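N5-carboxyaminoimidazole ribonucleotide synthetase (Bacillus anthracis, PDB 3QFF) probably carries out the ATP-dependent carboxylation of aminoimidazole ribonucleotide with bicarbonate to give N5-carboxyaminoimidazole ribonucleotide in purine biosynthesis, and is seen here with ADP bound. Local coordinates at residues 93-98 and 102-107; 108-111 and 115-118. All coordinates share one frame; numbering follows the deposited sequence.

Interaction 1 (93-98 and 102-107)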
loop_
_atom_site.group_PDB
_atom_site.type_symbol
_atom_site.label_atom_id
_atom_site.label_comp_id
_atom_site.label_asym_id
_atom_site.label_seq_id
_atom_site.Cartn_x
_atom_site.Cartn_y
_atom_site.Cartn_z
ATOM N N TRP A 93 -24.670 19.716 9.576
ATOM C CA TRP A 93 -24.669 18.966 10.831
ATOM C C TRP A 93 -23.260 18.430 11.133
ATOM O O TRP A 93 -22.714 18.649 12.225
ATOM C CB TRP A 93 -25.707 17.846 10.846
ATOM C CG TRP A 93 -25.886 17.349 12.245
ATOM C CD1 TRP A 93 -26.758 17.832 13.191
ATOM C CD2 TRP A 93 -25.125 16.323 12.884
ATOM N NE1 TRP A 93 -26.597 17.147 14.374
ATOM C CE2 TRP A 93 -25.601 16.214 14.212
ATOM C CE3 TRP A 93 -24.092 15.472 12.460
ATOM C CZ2 TRP A 93 -25.080 15.287 15.122
ATOM C CZ3 TRP A 93 -23.573 14.548 13.368
ATOM C CH2 TRP A 93 -24.063 14.471 14.684
ATOM N N LEU A 94 -22.673 17.761 10.150
ATOM C CA LEU A 94 -21.322 17.202 10.276
ATOM C C LEU A 94 -20.280 18.266 10.588
ATOM O O LEU A 94 -19.463 18.097 11.501
ATOM C CB LEU A 94 -20.934 16.490 8.986
ATOM C CG LEU A 94 -21.669 15.179 8.749
ATOM C CD1 LEU A 94 -21.629 14.833 7.270
ATOM C CD2 LEU A 94 -21.052 14.082 9.604
ATOM N N GLU A 95 -20.317 19.364 9.831
ATOM C CA GLU A 95 -19.344 20.442 9.993
ATOM C C GLU A 95 -19.375 21.042 11.399
ATOM O O GLU A 95 -18.331 21.367 11.973
ATOM C CB GLU A 95 -19.557 21.525 8.928
ATOM C CG GLU A 95 -18.325 22.386 8.663
ATOM C CD GLU A 95 -18.528 23.376 7.533
ATOM O OE1 GLU A 95 -19.684 23.573 7.103
ATOM O OE2 GLU A 95 -17.525 23.962 7.068
ATOM N N LYS A 96 -20.566 21.154 11.976
ATOM C CA LYS A 96 -20.680 21.805 13.258
ATOM C C LYS A 96 -20.732 20.854 14.459
ATOM O O LYS A 96 -20.289 21.220 15.547
ATOM C CB LYS A 96 -21.843 22.804 13.258
ATOM C CG LYS A 96 -21.809 23.818 12.069
ATOM C CD LYS A 96 -20.639 24.805 12.131
ATOM C CE LYS A 96 -20.488 25.533 10.806
ATOM N NZ LYS A 96 -19.214 26.303 10.699
ATOM N N HIS A 97 -21.220 19.629 14.266
ATOM C CA HIS A 97 -21.382 18.700 15.395
ATOM C C HIS A 97 -20.488 17.457 15.352
ATOM O O HIS A 97 -20.445 16.683 16.311
ATOM C CB HIS A 97 -22.854 18.304 15.559
ATOM C CG HIS A 97 -23.772 19.474 15.715
ATOM N ND1 HIS A 97 -23.724 20.316 16.807
ATOM C CD2 HIS A 97 -24.755 19.950 14.916
ATOM C CE1 HIS A 97 -24.644 21.256 16.675
ATOM N NE2 HIS A 97 -25.284 21.057 15.534
ATOM N N ALA A 98 -19.797 17.254 14.234
ATOM C CA ALA A 98 -18.763 16.232 14.145
ATOM C C ALA A 98 -17.464 16.932 13.783
ATOM O O ALA A 98 -17.380 18.167 13.812
ATOM C CB ALA A 98 -19.116 15.192 13.085
ATOM N N GLN A 102 -12.569 18.999 6.156
ATOM C CA GLN A 102 -12.731 19.431 4.761
ATOM C C GLN A 102 -13.712 20.590 4.608
ATOM O O GLN A 102 -13.584 21.401 3.679
ATOM C CB GLN A 102 -13.178 18.275 3.868
ATOM C CG GLN A 102 -12.048 17.323 3.499
ATOM C CD GLN A 102 -12.570 16.004 3.026
ATOM O OE1 GLN A 102 -13.094 15.206 3.820
ATOM N NE2 GLN A 102 -12.468 15.761 1.722
ATOM N N GLY A 103 -14.692 20.648 5.512
ATOM C CA GLY A 103 -15.719 21.683 5.478
ATOM C C GLY A 103 -16.735 21.400 4.383
ATOM O O GLY A 103 -16.663 20.366 3.704
ATOM N N SER A 104 -17.668 22.322 4.192
ATOM C CA SER A 104 -18.733 22.152 3.196
ATOM C C SER A 104 -18.656 23.167 2.052
ATOM O O SER A 104 -19.330 23.001 1.034
ATOM C CB SER A 104 -20.110 22.260 3.861
ATOM O OG SER A 104 -20.247 23.521 4.496
ATOM N N GLN A 105 -17.849 24.209 2.220
ATOM C CA GLN A 105 -17.807 25.321 1.266
ATOM C C GLN A 105 -17.246 24.883 -0.087
ATOM O O GLN A 105 -17.833 25.172 -1.136
ATOM C CB GLN A 105 -16.994 26.498 1.814
ATOM C CG GLN A 105 -17.640 27.855 1.538
ATOM C CD GLN A 105 -16.640 29.005 1.368
ATOM O OE1 GLN A 105 -15.539 28.992 1.929
ATOM N NE2 GLN A 105 -17.031 30.008 0.586
ATOM N N LEU A 106 -16.118 24.180 -0.058
ATOM C CA LEU A 106 -15.490 23.720 -1.285
ATOM C C LEU A 106 -16.368 22.709 -2.011
ATOM O O LEU A 106 -16.587 22.825 -3.219
ATOM C CB LEU A 106 -14.098 23.148 -1.010
ATOM C CG LEU A 106 -13.262 22.700 -2.213
ATOM C CD1 LEU A 106 -13.405 23.642 -3.408
ATOM C CD2 LEU A 106 -11.814 22.604 -1.791
ATOM N N LEU A 107 -16.886 21.735 -1.272
ATOM C CA LEU A 107 -17.785 20.745 -1.856
ATOM C C LEU A 107 -18.978 21.417 -2.554
ATOM O O LEU A 107 -19.288 21.083 -3.704
ATOM C CB LEU A 107 -18.228 19.720 -0.799
ATOM C CG LEU A 107 -19.047 18.494 -1.234
ATOM C CD1 LEU A 107 -18.351 17.678 -2.317
ATOM C CD2 LEU A 107 -19.339 17.614 -0.020
HETATM O O HOH W 1 -16.770 25.100 4.883
#
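Glu-95 and Gly-103 bring the two backbones nearest, their CA atoms 5.9 Å apart, where the last turns of helix 88-97 pass the bend that leads into helix 105-110. The meeting is almost entirely the work of one carboxylate. With CG anti to the backbone N (chi1 -158°) and the chain extended beyond it, Glu-95 reaches straight across to the residues just ahead of the helix. Its OE1 accepts a hydrogen bond of 2.7 Å from Ser-104 OG, which comes in from above the carboxylate plane, 40° out of it. The other oxygen, OE2, takes a weak bond from Ser-104 N at 3.3 Å, so hydroxyl and amide of a single serine are divided between the two oxygens of one acid. Gly-103, at a positive phi of 76°, lets the chain turn here, and its CA lies 3.3 Å from Glu-95 OE2. A water donates to Glu-95 OE2 at 2.6 Å and accepts from Gln-105 N, extending the acid's hold to the first residue of the helix. At the surface of the preATP-grasp region, this polar link ties two consecutive helices, while around it Leu-94 packs on Ile-69 of helix 66-74, Ser-104 and Leu-107 touch Leu-91 of helix 88-97, and Gln-102 bonds to Thr-80 of strand 78-81.

Interaction 2 (108-111 and 115-118); sequences SKTQ and TEKN
Thr-115 and Glu-116 pack against the backbone of Lys-109 and Thr-110, by van der Waals contact, where helix 105-110 comes up against the first turns of helix 113-122 and Thr-110 CA and Glu-116 CA lie 5.1 Å apart. Thr-115 turns its methyl to Lys-109: with OG1 beside the backbone N (chi1 -50°), CG2 is left anti to that N and rests 4.0 Å from Lys-109 CA. Glu-116 adds its CB, 3.5 Å from Lys-109 O, so that this carbonyl oxygen is touched by the CB atoms of both residues. The aliphatic chain of Lys-109 is extended beyond CG, and its end leads away from helix 113-122; the side chain touches Leu-252.

The polar groups come close without bonding one another. Lys-109 O stands 3.3 Å from Glu-116 N, but the angle is too poor for a hydrogen bond. Glu-116 OE2 passes 4.0 Å from Thr-110 CB and 3.8 Å from Thr-110 O, and finds its partner elsewhere, in the backbone N of Leu-275 on strand 270-276. Thr-110 OG1 likewise bonds back to Leu-107 O within its own helix.

The contact thus rests on van der Waals touches of side-chain atoms on the backbone and CB of the turn, while the polar ends of Thr-110 and Glu-116 bond elsewhere. Because the acid is held by the strand that also supplies Glu-274 beside it, and the side chain of Glu-116 lies about 7 Å from the bound ADP, the contact joins the helix turn to the surroundings of the nucleotide.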
loop_
_atom_site.group_PDB
_atom_site.type_symbol
_atom_site.label_atom_id
_atom_site.label_comp_id
_atom_site.label_asym_id
_atom_site.label_seq_id
_atom_site.Cartn_x
_atom_site.Cartn_y
_atom_site.Cartn_z
ATOM N N SER A 108 -19.613 22.388 -1.895
ATOM C CA SER A 108 -20.763 23.087 -2.491
ATOM C C SER A 108 -20.429 23.812 -3.807
ATOM O O SER A 108 -21.210 23.775 -4.763
ATOM C CB SER A 108 -21.421 24.043 -1.489
ATOM O OG SER A 108 -20.771 25.298 -1.476
ATOM N N LYS A 109 -19.260 24.443 -3.858
ATOM C CA LYS A 109 -18.800 25.112 -5.078
ATOM C C LYS A 109 -18.590 24.147 -6.263
ATOM O O LYS A 109 -18.936 24.475 -7.407
ATOM C CB LYS A 109 -17.512 25.890 -4.801
ATOM C CG LYS A 109 -17.660 27.051 -3.811
ATOM C CD LYS A 109 -16.277 27.577 -3.421
ATOM C CE LYS A 109 -16.361 28.759 -2.453
ATOM N NZ LYS A 109 -14.979 29.264 -2.117
ATOM N N THR A 110 -18.028 22.967 -5.994
ATOM C CA THR A 110 -17.679 22.011 -7.062
ATOM C C THR A 110 -18.891 21.209 -7.546
ATOM O O THR A 110 -18.800 20.459 -8.512
ATOM C CB THR A 110 -16.585 21.009 -6.619
ATOM O OG1 THR A 110 -17.072 20.223 -5.519
ATOM C CG2 THR A 110 -15.323 21.736 -6.206
ATOM N N GLN A 111 -20.021 21.361 -6.871
ATOM C CA GLN A 111 -21.211 20.575 -7.202
ATOM C C GLN A 111 -22.061 21.165 -8.326
ATOM O O GLN A 111 -22.961 20.505 -8.850
ATOM C CB GLN A 111 -22.037 20.327 -5.934
ATOM C CG GLN A 111 -21.503 19.152 -5.140
ATOM C CD GLN A 111 -21.795 17.834 -5.829
ATOM O OE1 GLN A 111 -22.921 17.322 -5.761
ATOM N NE2 GLN A 111 -20.793 17.279 -6.505
ATOM N N THR A 115 -21.330 27.596 -10.660
ATOM C CA THR A 115 -20.677 28.040 -9.422
ATOM C C THR A 115 -19.175 27.740 -9.464
ATOM O O THR A 115 -18.349 28.570 -9.056
ATOM C CB THR A 115 -21.329 27.392 -8.182
ATOM O OG1 THR A 115 -22.740 27.582 -8.265
ATOM C CG2 THR A 115 -20.846 28.042 -6.907
ATOM N N GLU A 116 -18.843 26.563 -9.992
ATOM C CA GLU A 116 -17.470 26.077 -10.064
ATOM C C GLU A 116 -16.604 26.997 -10.930
ATOM O O GLU A 116 -15.550 27.438 -10.484
ATOM C CB GLU A 116 -17.444 24.636 -10.594
ATOM C CG GLU A 116 -16.079 23.964 -10.700
ATOM C CD GLU A 116 -16.196 22.511 -11.136
ATOM O OE1 GLU A 116 -16.822 22.236 -12.188
ATOM O OE2 GLU A 116 -15.687 21.625 -10.420
ATOM N N LYS A 117 -17.059 27.290 -12.149
ATOM C CA LYS A 117 -16.336 28.205 -13.040
ATOM C C LYS A 117 -16.170 29.618 -12.467
ATOM O O LYS A 117 -15.079 30.210 -12.576
ATOM C CB LYS A 117 -16.944 28.205 -14.444
ATOM C CG LYS A 117 -16.452 27.001 -15.242
ATOM C CD LYS A 117 -16.943 26.993 -16.668
ATOM C CE LYS A 117 -15.971 26.233 -17.569
ATOM N NZ LYS A 117 -15.680 24.847 -17.058
ATOM N N ASN A 118 -17.221 30.130 -11.820
ATOM C CA ASN A 118 -17.153 31.431 -11.154
ATOM C C ASN A 118 -16.079 31.446 -10.079
ATOM O O ASN A 118 -15.337 32.423 -9.957
ATOM C CB ASN A 118 -18.479 31.802 -10.479
ATOM C CG ASN A 118 -19.560 32.190 -11.464
ATOM O OD1 ASN A 118 -19.297 32.558 -12.615
ATOM N ND2 ASN A 118 -20.798 32.123 -11.008
#

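Overall arrangement
Interactions 1 and 2 come in series along the chain, the first closing at residue 107 and the second opening at 108, with their centres about 16 Å apart. Helix 105-110 serves both: interaction 1 fastens the residues leading into it to helix 88-97, and interaction 2 sets its end against helix 113-122. The short helix therefore bridges from the preATP-grasp region, built on the parallel sheet of strands 57-60, 39-44, 16-20 and 78-81, toward the ATP-grasp part that holds the nucleotide. The character of the contacts changes on the way, from a hydrogen-bonded link at the surface to a partly buried van der Waals contact nearer the ADP, illustrating how successive local contacts can connect neighbouring domains.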